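Putative mandelate racemase (Zymomonas mobilis, PDB 2OX4) binds magnesium and probably acts as a lyase, likely a dehydratase, of the mandelate racemase/muconate lactonizing enzyme branch of the enolase superfamily. Local coordinates at residues E9-H14 against S387-I392; F68-I73 against A101-K106; V214-H219 against F238-I243; H317-G322 against H344-L349. All blocks are in the same frame, centred on the assembly; numbering follows the deposited sequence.

Interactions 1 and 2 belong to the capping domain, interactions 3 and 4 to the barrel domain. Interaction 1 joins the first strand to a strand near the chain end, so the other three are nested within its loop. Interaction 2 packs two helices of the capping domain, nearest atoms about 8 Å from interaction 1. Interaction 3 holds two of the three magnesium-binding glutamates. Interaction 4 lies beside it, nearest atoms about 5 Å apart, with the His-344 side chain about 7 Å from the metal. Interaction 4 also comes within about 6 Å of interaction 1 (nearest atoms), where barrel and cap meet, whereas the centres of interactions 1 and 3 are about 33 Å apart.

Interaction 1: E9-H14 against S387-I392; sequences EIFHVH and SDYVSI
Ser-387 buries the most surface where strands 9-13 and 387-392 run antiparallel. Its OG sits beside the backbone N (chi1 -53°) on the face shared with Phe-11 and Val-13; it lies 3.7 Å from Phe-11 CB, near the plane of the Phe-11 ring at its edge, and is hydrogen-bonded to the carbonyl of Leu-383. The imidazole of His-14 lies across the same residue, with Ser-387 N above the centre of one ring face. Asp-388 pairs with His-12 through two backbone hydrogen bonds; the nearly straight one runs from His-12 N to Asp-388 O at 2.9 Å. The Asp-388 carboxylate is divided between partners. OD2 accepts from His-14 NE2 at 3.1 Å, lying in the ring plane while the nitrogen comes in from above the carboxylate plane. OD1 receives water 1, which also contacts His-12 ND1, and forms a salt bridge with Arg-22, which should stabilise the charged form. Ile-10 forms the next hydrogen-bonded pair, Ile-10 N to Val-390 O at 2.8 Å, and its CD1 meets Ile-392 CD1 at 3.8 Å; helix 48-62 covers this face. On the other face Tyr-389, CG anti to the backbone N (chi1 173°), lies alongside Phe-11, and its OH donates to the anti lone pair of Glu-9 OE2 over a short 2.6 Å. Tyr-384 also bonds that oxygen. Two strands from opposite ends of the chain thus become neighbours in the antiparallel sheet of the enolase-superfamily capping domain.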
# COMPACT_ATOMS: atom_id res chain seq x y z
N GLU C 9 -41.38 -24.85 13.00
CA GLU C 9 -41.22 -25.38 14.34
C GLU C 9 -39.76 -25.37 14.73
O GLU C 9 -38.91 -25.77 13.95
CB GLU C 9 -41.73 -26.82 14.40
CG GLU C 9 -43.20 -26.95 14.06
CD GLU C 9 -43.60 -28.40 13.84
OE1 GLU C 9 -43.43 -28.90 12.70
OE2 GLU C 9 -44.04 -29.05 14.80
N ILE C 10 -39.47 -24.90 15.94
CA ILE C 10 -38.08 -24.74 16.36
C ILE C 10 -37.84 -25.57 17.62
O ILE C 10 -38.58 -25.44 18.59
CB ILE C 10 -37.72 -23.25 16.61
CG1 ILE C 10 -37.95 -22.43 15.35
CG2 ILE C 10 -36.26 -23.11 17.09
CD1 ILE C 10 -38.51 -21.06 15.64
N PHE C 11 -36.80 -26.40 17.59
CA PHE C 11 -36.50 -27.32 18.68
C PHE C 11 -35.15 -26.95 19.28
O PHE C 11 -34.12 -27.17 18.65
CB PHE C 11 -36.40 -28.76 18.14
CG PHE C 11 -37.63 -29.23 17.42
CD1 PHE C 11 -37.80 -28.97 16.05
CD2 PHE C 11 -38.62 -29.95 18.08
CE1 PHE C 11 -38.93 -29.39 15.38
CE2 PHE C 11 -39.75 -30.38 17.42
CZ PHE C 11 -39.92 -30.11 16.06
N HIS C 12 -35.16 -26.38 20.48
CA HIS C 12 -33.92 -26.15 21.20
C HIS C 12 -33.73 -27.36 22.14
O HIS C 12 -34.34 -27.43 23.22
CB HIS C 12 -33.96 -24.80 21.94
CG HIS C 12 -32.65 -24.43 22.58
ND1 HIS C 12 -32.54 -23.40 23.49
CD2 HIS C 12 -31.41 -24.95 22.45
CE1 HIS C 12 -31.29 -23.30 23.89
NE2 HIS C 12 -30.58 -24.23 23.27
N VAL C 13 -32.94 -28.32 21.68
CA VAL C 13 -32.86 -29.65 22.30
C VAL C 13 -32.30 -29.51 23.71
O VAL C 13 -31.36 -28.74 23.94
CB VAL C 13 -31.99 -30.63 21.47
CG1 VAL C 13 -31.87 -32.00 22.17
CG2 VAL C 13 -32.58 -30.82 20.08
N HIS C 14 -32.91 -30.23 24.67
CA HIS C 14 -32.45 -30.20 26.06
C HIS C 14 -31.02 -30.71 26.20
O HIS C 14 -30.54 -31.48 25.36
CB HIS C 14 -33.40 -31.02 26.94
CG HIS C 14 -34.78 -30.45 27.05
ND1 HIS C 14 -35.88 -31.20 27.41
CD2 HIS C 14 -35.24 -29.19 26.85
CE1 HIS C 14 -36.95 -30.43 27.42
NE2 HIS C 14 -36.59 -29.20 27.09
N SER C 387 -37.13 -31.21 23.86
CA SER C 387 -36.74 -29.88 23.37
C SER C 387 -37.61 -28.80 24.01
O SER C 387 -38.78 -29.04 24.34
CB SER C 387 -36.87 -29.79 21.84
OG SER C 387 -36.18 -30.84 21.19
N ASP C 388 -37.04 -27.61 24.16
CA ASP C 388 -37.82 -26.37 24.20
C ASP C 388 -38.38 -26.13 22.81
O ASP C 388 -37.62 -25.92 21.87
CB ASP C 388 -36.94 -25.19 24.63
CG ASP C 388 -36.44 -25.31 26.07
OD1 ASP C 388 -35.49 -24.59 26.44
OD2 ASP C 388 -37.01 -26.12 26.83
N TYR C 389 -39.70 -26.14 22.70
CA TYR C 389 -40.41 -26.20 21.41
C TYR C 389 -41.19 -24.91 21.17
O TYR C 389 -41.93 -24.47 22.04
CB TYR C 389 -41.37 -27.40 21.41
CG TYR C 389 -42.29 -27.49 20.21
CD1 TYR C 389 -41.83 -28.00 18.99
CD2 TYR C 389 -43.62 -27.10 20.29
CE1 TYR C 389 -42.67 -28.10 17.89
CE2 TYR C 389 -44.47 -27.20 19.19
CZ TYR C 389 -43.99 -27.71 18.00
OH TYR C 389 -44.83 -27.81 16.91
N VAL C 390 -41.02 -24.32 19.99
CA VAL C 390 -41.82 -23.16 19.59
C VAL C 390 -42.38 -23.41 18.19
O VAL C 390 -41.67 -23.89 17.30
CB VAL C 390 -40.99 -21.84 19.62
CG1 VAL C 390 -41.80 -20.66 19.07
CG2 VAL C 390 -40.52 -21.52 21.05
N SER C 391 -43.66 -23.10 18.01
CA SER C 391 -44.35 -23.29 16.74
C SER C 391 -44.86 -21.92 16.31
O SER C 391 -45.34 -21.14 17.14
CB SER C 391 -45.54 -24.24 16.95
OG SER C 391 -46.17 -24.57 15.72
N ILE C 392 -44.70 -21.61 15.03
CA ILE C 392 -45.27 -20.39 14.44
C ILE C 392 -46.05 -20.81 13.20
O ILE C 392 -45.49 -21.45 12.31
CB ILE C 392 -44.16 -19.39 14.01
CG1 ILE C 392 -43.34 -18.92 15.22
CG2 ILE C 392 -44.77 -18.19 13.28
CD1 ILE C 392 -42.02 -19.63 15.39
O HOH W 1 -34.90 -22.43 24.64

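Interaction 2: F68-I73 against A101-K106; sequences FNTEAI and AFWDIK
This is a buried helix-to-helix contact inside the capping domain: the start of helix 70-79, with Phe-68 just before it, rests on the C-terminal half of helix 89-110. Lys-106, Thr-70 and Phe-68 bury the most surface, Lys-106 slightly ahead. The aliphatic chain of Lys-106 crosses the Phe-68 ring obliquely, and CG stands almost exactly above the ring centre, a CH-pi contact with CG 3.8 Å from the centroid of the Phe-68 ring. A bend at chi3 (-136°) then turns the amine toward Thr-70, where the two side chains meet tip to tip and Lys-106 NZ donates to Thr-70 OG1 at 2.8 Å. NZ also gives a hydrogen bond to water 2 at 2.7 Å, and that water donates to Phe-68 O, so this buried ammonium is tied to both the hydroxyl and the chain just before the helix. The two branches of Thr-70 are divided: OG1, in the crowded position between the backbone N and carbonyl carbon (chi1 41°), takes the amine, and CG2 packs 3.6 Å from Phe-102 CB and over a face of the Trp-103 five-membered ring. The Trp-103 indole N-H turns elsewhere, to Thr-298 OG1. One turn further on, Ile-73 reaches tip to tip toward Phe-102, its CG2 3.7 Å from Phe-102 CE1. Glu-71 forms salt bridges with Lys-302 of its own chain and with Lys-301 of a second subunit. The contact belongs to the helical layer of the alpha/beta capping domain, whose sheet strand 24-30 meets helix 89-110 through Ala-101 and Ile-105.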
# COMPACT_ATOMS: atom_id res chain seq x y z
N PHE C 68 -38.73 -22.04 -2.75
CA PHE C 68 -37.88 -22.01 -3.94
C PHE C 68 -37.14 -20.69 -4.15
O PHE C 68 -36.13 -20.64 -4.85
CB PHE C 68 -38.65 -22.39 -5.21
CG PHE C 68 -38.66 -23.87 -5.47
CD1 PHE C 68 -39.42 -24.72 -4.67
CD2 PHE C 68 -37.86 -24.42 -6.46
CE1 PHE C 68 -39.41 -26.10 -4.88
CE2 PHE C 68 -37.85 -25.80 -6.68
CZ PHE C 68 -38.63 -26.63 -5.88
N ASN C 69 -37.65 -19.62 -3.53
CA ASN C 69 -37.04 -18.29 -3.68
C ASN C 69 -35.93 -18.06 -2.68
O ASN C 69 -35.96 -17.11 -1.90
CB ASN C 69 -38.12 -17.20 -3.57
CG ASN C 69 -39.03 -17.17 -4.78
OD1 ASN C 69 -38.64 -17.60 -5.86
ND2 ASN C 69 -40.25 -16.68 -4.60
N THR C 70 -34.94 -18.95 -2.68
CA THR C 70 -33.88 -18.89 -1.68
C THR C 70 -33.04 -17.61 -1.79
O THR C 70 -32.66 -17.07 -0.77
CB THR C 70 -32.96 -20.11 -1.71
OG1 THR C 70 -32.69 -20.48 -3.07
CG2 THR C 70 -33.57 -21.28 -0.93
N GLU C 71 -32.79 -17.13 -3.00
CA GLU C 71 -32.00 -15.90 -3.17
C GLU C 71 -32.71 -14.68 -2.59
O GLU C 71 -32.12 -13.90 -1.81
CB GLU C 71 -31.63 -15.66 -4.65
CG GLU C 71 -30.58 -16.62 -5.20
CD GLU C 71 -29.17 -16.42 -4.60
OE1 GLU C 71 -28.83 -15.30 -4.16
OE2 GLU C 71 -28.41 -17.40 -4.58
N ALA C 72 -33.99 -14.53 -2.92
CA ALA C 72 -34.79 -13.40 -2.45
C ALA C 72 -34.99 -13.45 -0.95
O ALA C 72 -34.95 -12.42 -0.28
CB ALA C 72 -36.15 -13.35 -3.16
N ILE C 73 -35.22 -14.64 -0.41
CA ILE C 73 -35.43 -14.75 1.02
C ILE C 73 -34.13 -14.43 1.78
O ILE C 73 -34.16 -13.72 2.78
CB ILE C 73 -35.99 -16.14 1.43
CG1 ILE C 73 -37.42 -16.34 0.88
CG2 ILE C 73 -35.99 -16.27 2.97
CD1 ILE C 73 -37.88 -17.81 0.88
N ALA C 101 -33.18 -25.76 5.39
CA ALA C 101 -34.53 -26.34 5.30
C ALA C 101 -35.21 -26.07 3.94
O ALA C 101 -35.91 -26.93 3.39
CB ALA C 101 -35.40 -25.83 6.43
N PHE C 102 -34.98 -24.88 3.38
CA PHE C 102 -35.51 -24.57 2.05
C PHE C 102 -34.93 -25.49 0.97
O PHE C 102 -35.69 -25.99 0.12
CB PHE C 102 -35.24 -23.11 1.66
CG PHE C 102 -35.80 -22.10 2.63
CD1 PHE C 102 -35.17 -20.88 2.79
CD2 PHE C 102 -36.96 -22.37 3.36
CE1 PHE C 102 -35.66 -19.93 3.68
CE2 PHE C 102 -37.46 -21.43 4.27
CZ PHE C 102 -36.82 -20.21 4.42
N TRP C 103 -33.62 -25.71 1.00
CA TRP C 103 -33.00 -26.61 0.03
C TRP C 103 -33.49 -28.06 0.22
O TRP C 103 -33.72 -28.76 -0.76
CB TRP C 103 -31.48 -26.52 0.05
CG TRP C 103 -30.94 -25.26 -0.62
CD1 TRP C 103 -30.61 -24.08 -0.01
CD2 TRP C 103 -30.67 -25.08 -2.01
NE1 TRP C 103 -30.15 -23.17 -0.95
CE2 TRP C 103 -30.16 -23.77 -2.18
CE3 TRP C 103 -30.79 -25.91 -3.14
CZ2 TRP C 103 -29.79 -23.26 -3.43
CZ3 TRP C 103 -30.42 -25.40 -4.38
CH2 TRP C 103 -29.94 -24.09 -4.52
N ASP C 104 -33.66 -28.47 1.47
CA ASP C 104 -34.30 -29.76 1.79
C ASP C 104 -35.67 -29.86 1.10
O ASP C 104 -35.94 -30.84 0.39
CB ASP C 104 -34.42 -29.94 3.31
CG ASP C 104 -34.68 -31.38 3.73
OD1 ASP C 104 -34.38 -32.32 2.95
OD2 ASP C 104 -35.17 -31.58 4.86
N ILE C 105 -36.51 -28.83 1.25
CA ILE C 105 -37.82 -28.80 0.58
C ILE C 105 -37.71 -28.92 -0.94
O ILE C 105 -38.43 -29.71 -1.56
CB ILE C 105 -38.65 -27.54 0.99
CG1 ILE C 105 -39.14 -27.69 2.43
CG2 ILE C 105 -39.81 -27.31 0.00
CD1 ILE C 105 -39.49 -26.36 3.12
N LYS C 106 -36.80 -28.15 -1.54
CA LYS C 106 -36.60 -28.19 -3.00
C LYS C 106 -36.27 -29.60 -3.47
O LYS C 106 -36.85 -30.08 -4.45
CB LYS C 106 -35.45 -27.26 -3.43
CG LYS C 106 -35.75 -25.79 -3.28
CD LYS C 106 -34.73 -24.97 -4.09
CE LYS C 106 -34.25 -23.80 -3.29
NZ LYS C 106 -33.18 -23.03 -4.00
O HOH W 2 -34.43 -22.12 -6.18

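Interaction 3: V214-H219 against F238-I243; sequences VENHGH and FFYEEI. With MG (magnesium ion), chain O.
The oxygen of water 3 is gripped three times: magnesium binds it at 2.2 Å, and it donates to Glu-215 OE2 and Glu-242 OE1, each a short 2.5 Å away. Glu-242 OE1 is also in a salt bridge with Arg-268. Glu-215 OE2 is held a second time by His-217 N at 2.9 Å, which enters from above the carboxylate plane. The Glu-215 chain bends at chi2 (81°), bringing OE1 to the metal at 2.2 Å, while extended Glu-241 supplies OE2 at 2.1 Å. Glu-215 OE1 and Glu-241 OE2 lie 3.0 Å apart, a like-charge closeness that the shared cation probably offsets. Glu-267 and waters 4 and 5 complete six ligands, and Lys-166 pairs with Glu-241 OE1. The glutamates sit at the C-terminal ends of parallel strands 211-215 and 237-241, joined by helix 222-232 in a beta-alpha-beta crossover of the TIM barrel, the metal-site layout of the enolase superfamily. Beneath them, Glu-241 N bonds to Val-214 O and Asn-216 N to Glu-241 O. Past the strand end a type I' turn brings Gly-218 N to a lone pair of Glu-242 O at 2.8 Å. On the opposite face Tyr-240 lies alongside Val-214, its OH bonded to Ala-225 O; the Asn-216 amide, OD1 bonded to Thr-220 OG1, stands nearly perpendicular to the ring, and Ile-243 CG2 covers one ring face.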
# COMPACT_ATOMS: atom_id res chain seq x y z
N VAL C 214 -3.67 -29.84 13.71
CA VAL C 214 -3.62 -29.30 15.06
C VAL C 214 -4.64 -28.16 15.24
O VAL C 214 -4.63 -27.19 14.48
CB VAL C 214 -2.17 -28.86 15.43
CG1 VAL C 214 -2.16 -28.08 16.76
CG2 VAL C 214 -1.24 -30.11 15.51
N GLU C 215 -5.50 -28.31 16.25
CA GLU C 215 -6.62 -27.41 16.52
C GLU C 215 -6.32 -26.58 17.77
O GLU C 215 -6.15 -27.14 18.85
CB GLU C 215 -7.87 -28.29 16.71
CG GLU C 215 -9.01 -27.73 17.56
CD GLU C 215 -9.91 -26.79 16.80
OE1 GLU C 215 -11.01 -27.21 16.37
OE2 GLU C 215 -9.53 -25.61 16.63
N ASN C 216 -6.23 -25.25 17.63
CA ASN C 216 -6.02 -24.38 18.81
C ASN C 216 -7.29 -23.82 19.47
O ASN C 216 -7.23 -23.24 20.57
CB ASN C 216 -5.04 -23.23 18.49
CG ASN C 216 -3.57 -23.68 18.46
OD1 ASN C 216 -2.66 -22.84 18.41
ND2 ASN C 216 -3.34 -24.98 18.46
N HIS C 217 -8.45 -23.98 18.80
CA HIS C 217 -9.75 -23.54 19.34
C HIS C 217 -9.84 -22.05 19.67
O HIS C 217 -10.64 -21.64 20.51
CB HIS C 217 -10.14 -24.36 20.59
CG HIS C 217 -10.94 -25.60 20.29
ND1 HIS C 217 -10.51 -26.86 20.63
CD2 HIS C 217 -12.14 -25.76 19.67
CE1 HIS C 217 -11.41 -27.75 20.24
NE2 HIS C 217 -12.41 -27.10 19.66
N GLY C 218 -9.02 -21.23 19.02
CA GLY C 218 -8.97 -19.79 19.34
C GLY C 218 -8.51 -19.46 20.76
O GLY C 218 -8.74 -18.35 21.24
N HIS C 219 -7.88 -20.42 21.43
CA HIS C 219 -7.37 -20.22 22.80
C HIS C 219 -6.05 -19.46 22.82
O HIS C 219 -5.72 -18.76 23.79
CB HIS C 219 -7.14 -21.58 23.48
CG HIS C 219 -8.40 -22.34 23.73
ND1 HIS C 219 -8.44 -23.72 23.73
CD2 HIS C 219 -9.65 -21.93 24.02
CE1 HIS C 219 -9.67 -24.12 24.00
NE2 HIS C 219 -10.43 -23.05 24.16
N PHE C 238 -0.67 -31.07 8.91
CA PHE C 238 -1.44 -30.96 7.68
C PHE C 238 -2.01 -29.54 7.55
O PHE C 238 -1.81 -28.86 6.54
CB PHE C 238 -2.60 -31.98 7.73
CG PHE C 238 -3.24 -32.24 6.40
CD1 PHE C 238 -2.49 -32.75 5.33
CD2 PHE C 238 -4.59 -31.99 6.21
CE1 PHE C 238 -3.09 -33.00 4.11
CE2 PHE C 238 -5.20 -32.24 4.98
CZ PHE C 238 -4.45 -32.74 3.93
N PHE C 239 -2.70 -29.09 8.58
CA PHE C 239 -3.00 -27.68 8.76
C PHE C 239 -3.24 -27.35 10.23
O PHE C 239 -3.30 -28.25 11.07
CB PHE C 239 -4.10 -27.15 7.80
CG PHE C 239 -5.44 -27.86 7.87
CD1 PHE C 239 -6.34 -27.61 8.92
CD2 PHE C 239 -5.85 -28.72 6.85
CE1 PHE C 239 -7.59 -28.23 8.96
CE2 PHE C 239 -7.10 -29.35 6.90
CZ PHE C 239 -7.97 -29.10 7.96
N TYR C 240 -3.37 -26.06 10.52
CA TYR C 240 -3.25 -25.51 11.87
C TYR C 240 -4.43 -24.57 12.01
O TYR C 240 -4.51 -23.55 11.30
CB TYR C 240 -1.92 -24.73 11.92
CG TYR C 240 -1.42 -24.26 13.28
CD1 TYR C 240 -1.76 -24.90 14.47
CD2 TYR C 240 -0.54 -23.17 13.35
CE1 TYR C 240 -1.26 -24.44 15.72
CE2 TYR C 240 -0.04 -22.70 14.56
CZ TYR C 240 -0.40 -23.34 15.74
OH TYR C 240 0.11 -22.88 16.92
N GLU C 241 -5.37 -24.94 12.87
CA GLU C 241 -6.75 -24.41 12.85
C GLU C 241 -7.03 -23.45 14.01
O GLU C 241 -6.68 -23.74 15.17
CB GLU C 241 -7.78 -25.56 12.85
CG GLU C 241 -9.20 -25.10 13.19
CD GLU C 241 -10.24 -26.21 13.15
OE1 GLU C 241 -9.94 -27.30 12.62
OE2 GLU C 241 -11.38 -25.98 13.64
N GLU C 242 -7.69 -22.33 13.69
CA GLU C 242 -8.17 -21.35 14.67
C GLU C 242 -7.10 -20.93 15.68
O GLU C 242 -7.21 -21.18 16.88
CB GLU C 242 -9.44 -21.83 15.37
CG GLU C 242 -10.72 -21.67 14.53
CD GLU C 242 -11.89 -21.17 15.37
OE1 GLU C 242 -12.34 -21.94 16.25
OE2 GLU C 242 -12.36 -20.03 15.16
N ILE C 243 -6.05 -20.30 15.17
CA ILE C 243 -4.87 -20.04 16.00
C ILE C 243 -4.97 -18.74 16.80
O ILE C 243 -4.12 -18.45 17.65
CB ILE C 243 -3.61 -20.05 15.15
CG1 ILE C 243 -3.59 -18.85 14.19
CG2 ILE C 243 -3.52 -21.38 14.36
CD1 ILE C 243 -2.25 -18.66 13.48
MG MG O . -12.59 -26.02 15.34
O HOH W 3 -11.70 -24.34 16.47
O HOH W 4 -14.05 -26.23 17.18
O HOH W 5 -13.66 -27.73 14.75

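Interaction 4: H317-G322 against H344-L349; sequences HVAGTG and HQKTLL
The imidazole of His-344 is framed by Lys-346: CD lies 3.3 Å above one ring face, offset toward the rim, and Lys-346 N sits in the ring plane at the edge. That N-H donates to His-344 ND1 at 3.1 Å along an almost straight line (174°), fixing the ring's rotation and leaving ND1 as an acceptor; a proton, if the ring is neutral, is then probably on NE2. The ring's CD2 corner meets the methyl of Ala-319, CD2 to CB 3.8 Å, at an oblique angle. Lys-346 leaves its backbone from the crowded chi1 position (85°) and bends repeatedly, so that after covering the imidazole its amine arrives at Ala-319. There NZ donates to Ala-319 O at 3.0 Å, coming from well above the carbonyl plane (C=O...N 107°); NZ also makes a weak hydrogen bond to Gln-21 OE1. Water 6 accepts from His-344 N at 2.8 Å and can donate to Val-318 O, 3.2 Å away, one of several acceptors competing for its protons. His-344 O is doubly held, by Thr-347 N and Thr-347 OG1, which tightens the 3-10 turn 345-348. Both segments are loops after barrel strands, 313-314 and 341-344 respectively, near the metal site: the His-344 side chain is about 7 Å from the magnesium. From here Thr-321 N-caps helix 322-333 through Val-323 N, Thr-347 packs on Glu-325 of that helix, and Lys-346 touches Tyr-352 of helix 350-353, which follows Leu-349.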
# COMPACT_ATOMS: atom_id res chain seq x y z
N HIS C 317 -17.02 -26.94 8.51
CA HIS C 317 -17.07 -27.21 9.95
C HIS C 317 -18.35 -27.96 10.26
O HIS C 317 -19.44 -27.51 9.91
CB HIS C 317 -17.02 -25.92 10.75
CG HIS C 317 -17.21 -26.13 12.22
ND1 HIS C 317 -18.43 -25.93 12.84
CD2 HIS C 317 -16.35 -26.51 13.18
CE1 HIS C 317 -18.30 -26.20 14.13
NE2 HIS C 317 -17.05 -26.55 14.36
N VAL C 318 -18.20 -29.12 10.90
CA VAL C 318 -19.36 -29.95 11.21
C VAL C 318 -19.29 -30.38 12.67
O VAL C 318 -18.36 -31.10 13.07
CB VAL C 318 -19.42 -31.22 10.31
CG1 VAL C 318 -20.70 -32.01 10.59
CG2 VAL C 318 -19.38 -30.82 8.84
N ALA C 319 -20.26 -29.94 13.46
CA ALA C 319 -20.24 -30.17 14.91
C ALA C 319 -21.61 -29.99 15.54
O ALA C 319 -21.76 -29.24 16.51
CB ALA C 319 -19.22 -29.26 15.61
N GLY C 320 -22.60 -30.68 14.98
CA GLY C 320 -23.90 -30.81 15.63
C GLY C 320 -24.55 -32.14 15.28
O GLY C 320 -23.88 -33.17 15.26
N THR C 321 -25.85 -32.09 14.99
CA THR C 321 -26.63 -33.31 14.77
C THR C 321 -26.44 -33.87 13.37
O THR C 321 -25.70 -33.30 12.54
CB THR C 321 -28.15 -33.10 14.97
OG1 THR C 321 -28.73 -32.50 13.80
CG2 THR C 321 -28.46 -32.25 16.20
N GLY C 322 -27.15 -34.97 13.11
CA GLY C 322 -27.18 -35.60 11.79
C GLY C 322 -27.81 -34.76 10.70
O GLY C 322 -27.58 -35.02 9.51
N HIS C 344 -16.92 -35.52 13.60
CA HIS C 344 -16.74 -35.11 14.99
C HIS C 344 -17.06 -36.27 15.90
O HIS C 344 -18.00 -37.05 15.64
CB HIS C 344 -17.63 -33.91 15.33
CG HIS C 344 -17.16 -33.13 16.52
ND1 HIS C 344 -17.21 -33.62 17.81
CD2 HIS C 344 -16.66 -31.87 16.62
CE1 HIS C 344 -16.75 -32.71 18.65
NE2 HIS C 344 -16.41 -31.64 17.95
N GLN C 345 -16.28 -36.39 16.97
CA GLN C 345 -16.47 -37.44 17.98
C GLN C 345 -17.86 -37.44 18.64
O GLN C 345 -18.36 -38.49 19.04
CB GLN C 345 -15.33 -37.43 19.01
CG GLN C 345 -15.29 -36.23 19.97
CD GLN C 345 -16.21 -36.41 21.18
OE1 GLN C 345 -17.10 -35.59 21.42
NE2 GLN C 345 -16.00 -37.48 21.94
N LYS C 346 -18.48 -36.26 18.75
CA LYS C 346 -19.80 -36.15 19.38
C LYS C 346 -20.86 -37.01 18.69
O LYS C 346 -21.78 -37.50 19.34
CB LYS C 346 -20.24 -34.68 19.49
CG LYS C 346 -20.92 -34.13 18.24
CD LYS C 346 -20.39 -32.78 17.85
CE LYS C 346 -21.15 -31.69 18.54
NZ LYS C 346 -20.27 -30.52 18.84
N THR C 347 -20.71 -37.24 17.38
CA THR C 347 -21.69 -38.01 16.60
C THR C 347 -21.67 -39.49 16.99
O THR C 347 -22.58 -40.25 16.64
CB THR C 347 -21.44 -37.90 15.07
OG1 THR C 347 -20.28 -38.65 14.71
CG2 THR C 347 -21.26 -36.45 14.65
N LEU C 348 -20.62 -39.88 17.71
CA LEU C 348 -20.49 -41.24 18.22
C LEU C 348 -21.23 -41.50 19.54
O LEU C 348 -21.34 -42.64 19.99
CB LEU C 348 -19.00 -41.62 18.34
CG LEU C 348 -18.12 -41.27 17.12
CD1 LEU C 348 -16.64 -41.25 17.46
CD2 LEU C 348 -18.39 -42.17 15.91
N LEU C 349 -21.76 -40.44 20.16
CA LEU C 349 -22.46 -40.56 21.44
C LEU C 349 -23.95 -40.81 21.22
O LEU C 349 -24.53 -40.26 20.27
CB LEU C 349 -22.24 -39.30 22.29
CG LEU C 349 -20.86 -38.62 22.30
CD1 LEU C 349 -20.96 -37.24 22.94
CD2 LEU C 349 -19.81 -39.47 23.01
O HOH W 6 -18.94 -34.15 12.24